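MarR family transcriptional regulator (Staphylococcus epidermidis, PDB 5HLI) probably binds DNA as a dimeric MarR-type transcription factor whose regulatory activity responds to oxidation through disulfide formation. Local coordinates at residues 58-61 / 62-66; 18-21 / 22-26. The protein carries 1 engineered substitution. One frame throughout, in Å; residues are numbered along the deposited sequence.

Contact 1: 58-61 / 62-66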
ATOM      1  N   LEU A  58       2.017 -28.858  -3.960  1.00 22.86           N
ATOM      2  CA  LEU A  58       0.957 -27.879  -3.751  1.00 22.32           C
ATOM      3  C   LEU A  58       0.784 -27.561  -2.269  1.00 25.60           C
ATOM      4  O   LEU A  58       0.611 -26.396  -1.891  1.00 22.46           O
ATOM      5  CB  LEU A  58      -0.344 -28.404  -4.358  1.00 22.42           C
ATOM      6  CG  LEU A  58      -1.673 -27.763  -3.963  1.00 35.46           C
ATOM      7  CD1 LEU A  58      -1.719 -26.323  -4.393  1.00 24.70           C
ATOM      8  CD2 LEU A  58      -2.821 -28.533  -4.584  1.00 36.30           C
ATOM      9  N   ASN A  59       0.847 -28.583  -1.414  1.00 20.49           N
ATOM     10  CA  ASN A  59       0.687 -28.355   0.019  1.00 27.21           C
ATOM     11  C   ASN A  59       1.848 -27.549   0.590  1.00 21.86           C
ATOM     12  O   ASN A  59       1.648 -26.704   1.473  1.00 23.70           O
ATOM     13  CB  ASN A  59       0.544 -29.690   0.750  1.00 29.40           C
ATOM     14  CG  ASN A  59      -0.808 -30.338   0.517  1.00 40.00           C
ATOM     15  OD1 ASN A  59      -1.794 -29.659   0.220  1.00 37.25           O
ATOM     16  ND2 ASN A  59      -0.861 -31.656   0.653  1.00 42.06           N
ATOM     17  N   SER A  60       3.067 -27.790   0.100  1.00 22.29           N
ATOM     18  CA  SER A  60       4.221 -27.029   0.573  1.00 22.46           C
ATOM     19  C   SER A  60       4.099 -25.553   0.207  1.00 23.11           C
ATOM     20  O   SER A  60       4.458 -24.676   1.002  1.00 21.34           O
ATOM     21  CB  SER A  60       5.510 -27.613  -0.000  1.00 25.90           C
ATOM     22  OG  SER A  60       6.610 -26.757   0.252  1.00 25.86           O
ATOM     23  N   ILE A  61       3.600 -25.260  -0.995  1.00 22.62           N
ATOM     24  CA  ILE A  61       3.366 -23.870  -1.380  1.00 18.91           C
ATOM     25  C   ILE A  61       2.318 -23.243  -0.472  1.00 20.15           C
ATOM     26  O   ILE A  61       2.439 -22.081  -0.065  1.00 19.23           O
ATOM     27  CB  ILE A  61       2.959 -23.786  -2.862  1.00 20.18           C
ATOM     28  CG1 ILE A  61       4.061 -24.381  -3.744  1.00 23.44           C
ATOM     29  CG2 ILE A  61       2.661 -22.342  -3.258  1.00 20.14           C
ATOM     30  CD1 ILE A  61       3.722 -24.416  -5.222  1.00 23.65           C
ATOM     31  N   GLY A  62       1.277 -24.008  -0.136  1.00 21.29           N
ATOM     32  CA  GLY A  62       0.251 -23.498   0.759  1.00 26.35           C
ATOM     33  C   GLY A  62       0.788 -23.153   2.132  1.00 24.15           C
ATOM     34  O   GLY A  62       0.401 -22.144   2.722  1.00 24.69           O
ATOM     35  N   ARG A  63       1.687 -23.984   2.663  1.00 21.56           N
ATOM     36  CA  ARG A  63       2.300 -23.673   3.953  1.00 25.35           C
ATOM     37  C   ARG A  63       3.159 -22.417   3.866  1.00 25.72           C
ATOM     38  O   ARG A  63       3.118 -21.567   4.762  1.00 24.35           O
ATOM     39  CB  ARG A  63       3.127 -24.862   4.442  1.00 26.88           C
ATOM     40  CG  ARG A  63       2.289 -26.065   4.852  1.00 32.53           C
ATOM     41  CD  ARG A  63       3.130 -27.146   5.518  1.00 34.52           C
ATOM     42  NE  ARG A  63       3.995 -27.847   4.574  1.00 34.99           N
ATOM     43  CZ  ARG A  63       3.612 -28.892   3.847  1.00 40.93           C
ATOM     44  NH1 ARG A  63       2.373 -29.356   3.951  1.00 43.32           N
ATOM     45  NH2 ARG A  63       4.464 -29.475   3.015  1.00 32.74           N
ATOM     46  N   HIS A  64       3.932 -22.275   2.785  1.00 23.33           N
ATOM     47  CA  HIS A  64       4.791 -21.104   2.627  1.00 23.44           C
ATOM     48  C   HIS A  64       3.985 -19.815   2.552  1.00 23.10           C
ATOM     49  O   HIS A  64       4.383 -18.794   3.125  1.00 23.29           O
ATOM     50  CB  HIS A  64       5.647 -21.243   1.371  1.00 24.40           C
ATOM     51  CG  HIS A  64       6.771 -22.214   1.513  1.00 24.50           C
ATOM     52  ND1 HIS A  64       7.157 -23.057   0.493  1.00 27.25           N
ATOM     53  CD2 HIS A  64       7.598 -22.472   2.550  1.00 28.33           C
ATOM     54  CE1 HIS A  64       8.172 -23.795   0.899  1.00 26.25           C
ATOM     55  NE2 HIS A  64       8.461 -23.457   2.140  1.00 29.87           N
ATOM     56  N   LEU A  65       2.864 -19.833   1.831  1.00 20.42           N
ATOM     57  CA  LEU A  65       2.068 -18.633   1.617  1.00 23.14           C
ATOM     58  C   LEU A  65       0.876 -18.525   2.558  1.00 22.14           C
ATOM     59  O   LEU A  65       0.197 -17.493   2.550  1.00 20.93           O
ATOM     60  CB  LEU A  65       1.567 -18.583   0.169  1.00 18.43           C
ATOM     61  CG  LEU A  65       2.618 -18.764  -0.929  1.00 23.54           C
ATOM     62  CD1 LEU A  65       2.003 -18.543  -2.306  1.00 22.32           C
ATOM     63  CD2 LEU A  65       3.799 -17.840  -0.707  1.00 23.18           C
ATOM     64  N   ASP A  66       0.619 -19.551   3.366  1.00 23.04           N
ATOM     65  CA  ASP A  66      -0.591 -19.644   4.181  1.00 24.32           C
ATOM     66  C   ASP A  66      -1.836 -19.422   3.325  1.00 21.09           C
ATOM     67  O   ASP A  66      -2.668 -18.553   3.595  1.00 23.17           O
ATOM     68  CB  ASP A  66      -0.553 -18.677   5.363  1.00 22.74           C
ATOM     69  CG  ASP A  66      -1.634 -18.978   6.387  1.00 32.60           C
ATOM     70  OD1 ASP A  66      -2.119 -20.131   6.405  1.00 28.81           O
ATOM     71  OD2 ASP A  66      -2.001 -18.074   7.168  1.00 27.36           O
TER
HETATM   72  O   HOH W   1       6.370 -26.192   3.084  1.00 28.41           O

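Contact 2: 18-21 / 22-26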
ATOM      1  N   SER A  18       2.184  10.034   5.000  1.00 39.27           N
ATOM      2  CA  SER A  18       3.144  10.088   3.903  1.00 44.18           C
ATOM      3  C   SER A  18       3.762   8.728   3.611  1.00 39.62           C
ATOM      4  O   SER A  18       4.055   8.428   2.449  1.00 40.94           O
ATOM      5  CB  SER A  18       4.240  11.109   4.211  1.00 48.45           C
ATOM      6  OG  SER A  18       5.018  10.703   5.321  1.00 53.59           O
ATOM      7  N   ALA A  19       3.969   7.902   4.638  1.00 34.79           N
ATOM      8  CA  ALA A  19       4.473   6.553   4.404  1.00 37.95           C
ATOM      9  C   ALA A  19       3.461   5.719   3.630  1.00 33.59           C
ATOM     10  O   ALA A  19       3.832   4.943   2.742  1.00 33.36           O
ATOM     11  CB  ALA A  19       4.824   5.881   5.732  1.00 34.08           C
ATOM     12  N   TYR A  20       2.174   5.864   3.954  1.00 30.77           N
ATOM     13  CA  TYR A  20       1.138   5.169   3.201  1.00 32.55           C
ATOM     14  C   TYR A  20       1.105   5.646   1.757  1.00 32.39           C
ATOM     15  O   TYR A  20       1.045   4.838   0.823  1.00 28.75           O
ATOM     16  CB  TYR A  20      -0.222   5.378   3.869  1.00 31.17           C
ATOM     17  CG  TYR A  20      -1.359   4.592   3.250  1.00 30.85           C
ATOM     18  CD1 TYR A  20      -1.120   3.427   2.532  1.00 28.26           C
ATOM     19  CD2 TYR A  20      -2.673   5.018   3.385  1.00 32.41           C
ATOM     20  CE1 TYR A  20      -2.156   2.708   1.973  1.00 28.00           C
ATOM     21  CE2 TYR A  20      -3.718   4.305   2.826  1.00 32.64           C
ATOM     22  CZ  TYR A  20      -3.453   3.152   2.120  1.00 32.06           C
ATOM     23  OH  TYR A  20      -4.487   2.436   1.561  1.00 32.02           O
ATOM     24  N   ASN A  21       1.150   6.966   1.555  1.00 32.60           N
ATOM     25  CA  ASN A  21       1.035   7.514   0.208  1.00 33.12           C
ATOM     26  C   ASN A  21       2.188   7.064  -0.680  1.00 31.18           C
ATOM     27  O   ASN A  21       1.992   6.805  -1.874  1.00 34.43           O
ATOM     28  CB  ASN A  21       0.958   9.039   0.268  1.00 40.72           C
ATOM     29  CG  ASN A  21      -0.449   9.539   0.541  1.00 43.12           C
ATOM     30  OD1 ASN A  21      -1.369   8.752   0.762  1.00 48.85           O
ATOM     31  ND2 ASN A  21      -0.624  10.855   0.524  1.00 52.87           N
ATOM     32  N   VAL A  22       3.395   6.956  -0.124  1.00 31.38           N
ATOM     33  CA  VAL A  22       4.508   6.478  -0.935  1.00 38.05           C
ATOM     34  C   VAL A  22       4.439   4.964  -1.119  1.00 31.70           C
ATOM     35  O   VAL A  22       4.830   4.447  -2.173  1.00 29.28           O
ATOM     36  CB  VAL A  22       5.857   6.922  -0.336  1.00 40.99           C
ATOM     37  CG1 VAL A  22       6.088   6.300   1.023  1.00 39.55           C
ATOM     38  CG2 VAL A  22       7.001   6.576  -1.280  1.00 48.59           C
ATOM     39  N   SER A  23       3.927   4.229  -0.125  1.00 28.38           N
ATOM     40  CA  SER A  23       3.767   2.789  -0.296  1.00 25.56           C
ATOM     41  C   SER A  23       2.769   2.471  -1.401  1.00 28.33           C
ATOM     42  O   SER A  23       2.925   1.468  -2.106  1.00 29.36           O
ATOM     43  CB  SER A  23       3.332   2.139   1.020  1.00 26.10           C
ATOM     44  OG  SER A  23       1.964   2.394   1.294  1.00 29.88           O
ATOM     45  N   ARG A  24       1.745   3.315  -1.575  1.00 25.76           N
ATOM     46  CA  ARG A  24       0.809   3.115  -2.677  1.00 25.37           C
ATOM     47  C   ARG A  24       1.470   3.354  -4.030  1.00 31.57           C
ATOM     48  O   ARG A  24       1.067   2.750  -5.028  1.00 27.20           O
ATOM     49  CB  ARG A  24      -0.409   4.025  -2.512  1.00 32.45           C
ATOM     50  CG  ARG A  24      -1.217   3.746  -1.254  1.00 36.74           C
ATOM     51  CD  ARG A  24      -2.616   4.339  -1.329  1.00 36.02           C
ATOM     52  NE  ARG A  24      -2.605   5.798  -1.369  1.00 39.79           N
ATOM     53  CZ  ARG A  24      -3.700   6.550  -1.358  1.00 54.29           C
ATOM     54  NH1 ARG A  24      -4.897   5.979  -1.307  1.00 50.36           N
ATOM     55  NH2 ARG A  24      -3.601   7.872  -1.397  1.00 54.93           N
ATOM     56  N   LEU A  25       2.482   4.223  -4.086  1.00 31.86           N
ATOM     57  CA  LEU A  25       3.204   4.423  -5.337  1.00 30.63           C
ATOM     58  C   LEU A  25       4.107   3.236  -5.644  1.00 29.30           C
ATOM     59  O   LEU A  25       4.236   2.830  -6.807  1.00 29.13           O
ATOM     60  CB  LEU A  25       4.012   5.718  -5.278  1.00 31.19           C
ATOM     61  CG  LEU A  25       3.191   7.001  -5.146  1.00 30.64           C
ATOM     62  CD1 LEU A  25       4.104   8.206  -5.031  1.00 36.93           C
ATOM     63  CD2 LEU A  25       2.246   7.152  -6.328  1.00 37.18           C
ATOM     64  N   PHE A  26       4.749   2.671  -4.619  1.00 25.06           N
ATOM     65  CA  PHE A  26       5.474   1.419  -4.810  1.00 30.68           C
ATOM     66  C   PHE A  26       4.534   0.311  -5.266  1.00 27.35           C
ATOM     67  O   PHE A  26       4.884  -0.492  -6.139  1.00 28.39           O
ATOM     68  CB  PHE A  26       6.186   1.014  -3.522  1.00 29.62           C
ATOM     69  CG  PHE A  26       7.464   1.761  -3.268  1.00 33.03           C
ATOM     70  CD1 PHE A  26       8.565   1.577  -4.088  1.00 35.12           C
ATOM     71  CD2 PHE A  26       7.571   2.633  -2.198  1.00 31.00           C
ATOM     72  CE1 PHE A  26       9.745   2.259  -3.854  1.00 35.63           C
ATOM     73  CE2 PHE A  26       8.748   3.314  -1.954  1.00 34.57           C
ATOM     74  CZ  PHE A  26       9.838   3.126  -2.784  1.00 41.73           C
TER

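Contact 1: 58-61 / 62-66
Arg63 folds back along its own helix over Asn59 and Ser60. Its CB starts beside two carbonyls, 3.7 Å from Ser60 O, and CG comes to 3.5 Å from Asn59 O, to which Arg63 N also donates. A bend at chi3 (-72°) then turns the guanidinium back over the preceding turn. There one of its faces lies over Ser60 CA and Asn59 O; NH1 reaches Asn59 CB at 3.7 Å, while NH2 sits 3.5 Å from Ser60 CA. Arg63 NE donates to a water 3.3 Å away, which in turn donates to Ser60 OG at 2.9 Å. This short helix, 58-65, is the first of the helix-turn-helix pair in the winged-helix domain of MarR proteins and is followed by helix 69-81, the position of the recognition helix in that fold. Ser60 OG is also hydrogen-bonded to Gln56, and Thr57 OG1 accepts from Ser60 N at the start of the helix. On the side turned to the rest of the domain Ile61 CG2 and Leu65 CD1 run side by side, 4.0 Å apart; Ile61 packs toward helix 69-81 and strand 97-101, Leu65 toward helix 41-52. The His64 ring brings CE1 to 3.4 Å from Ser60 OG.

Contact 2: 18-21 / 22-26
Residues 18-26 form two and a half turns of the long N-terminal helix 2-36, part of the helical dimer interface of this MarR-type regulator, and within them Tyr20 and Arg24 meet one turn apart. With CG anti to the backbone N, the Tyr20 ring leans out from the helix and somewhat toward the following turn, and the aliphatic part of Arg24 passes over one of its faces. Arg24 CD lies 4.0 Å from the Tyr20 ring centroid and 27° off the normal, a CH-pi contact; Arg24 CG is closer to a single ring atom, 3.5 Å from Tyr20 CE1. Arg24 CZ is 5.0 Å from the Tyr20 ring centroid, long enough that any cation-pi attraction is weak at most. Beyond the ring, Arg24 runs alongside Asn21: the amide and guanidinium planes are only 10° apart, and Arg24 NH2 stands 3.2 Å from Asn21 OD1.

The second subunit also meets the Tyr20 ring: its Tyr41 edge-to-face, and its Phe26 and Tyr30 with planes at oblique angles. Within its own chain, Val22 and Ser23 pack against Phe136 of helix 126-147, while Ala19 touches Leu139; Ser23 has neighbours in both subunits, since it also packs on Ala19 of the second one.

Val22 CG1 lies 3.1 Å from Ala19 O. At Ser23 the first torsion sets the hydroxyl between the backbone N and the carbonyl carbon, which swings it back toward the preceding turn, near the edge of the Tyr20 ring. Tyr20 O thereby accepts two bonds: one from Arg24 N, nearly along its C=O direction, and one from Ser23 OG at 2.7 Å, bent to a C=O...OG angle of 117°.

Contacts 1 and 2 belong to different working parts of one chain. Contact 2 lies on helix 2-36 at the dimer interface, whereas no other chain of the assembly touches 58-66, which sits in the winged-helix region expected to read DNA. Their centres are 29 Å apart, on opposite sides of the chain's centre, and their nearest atoms remain about 18 Å apart. Helix 41-52 of the same chain lies against contact 1 through Thr49, Leu45 and Val46, while the second subunit's copy of that helix supplies Tyr41 to contact 2. The copper(II) site at Gln1 and Ser2 lies at the beginning of helix 2-36, which carries contact 2, and is part of neither contact.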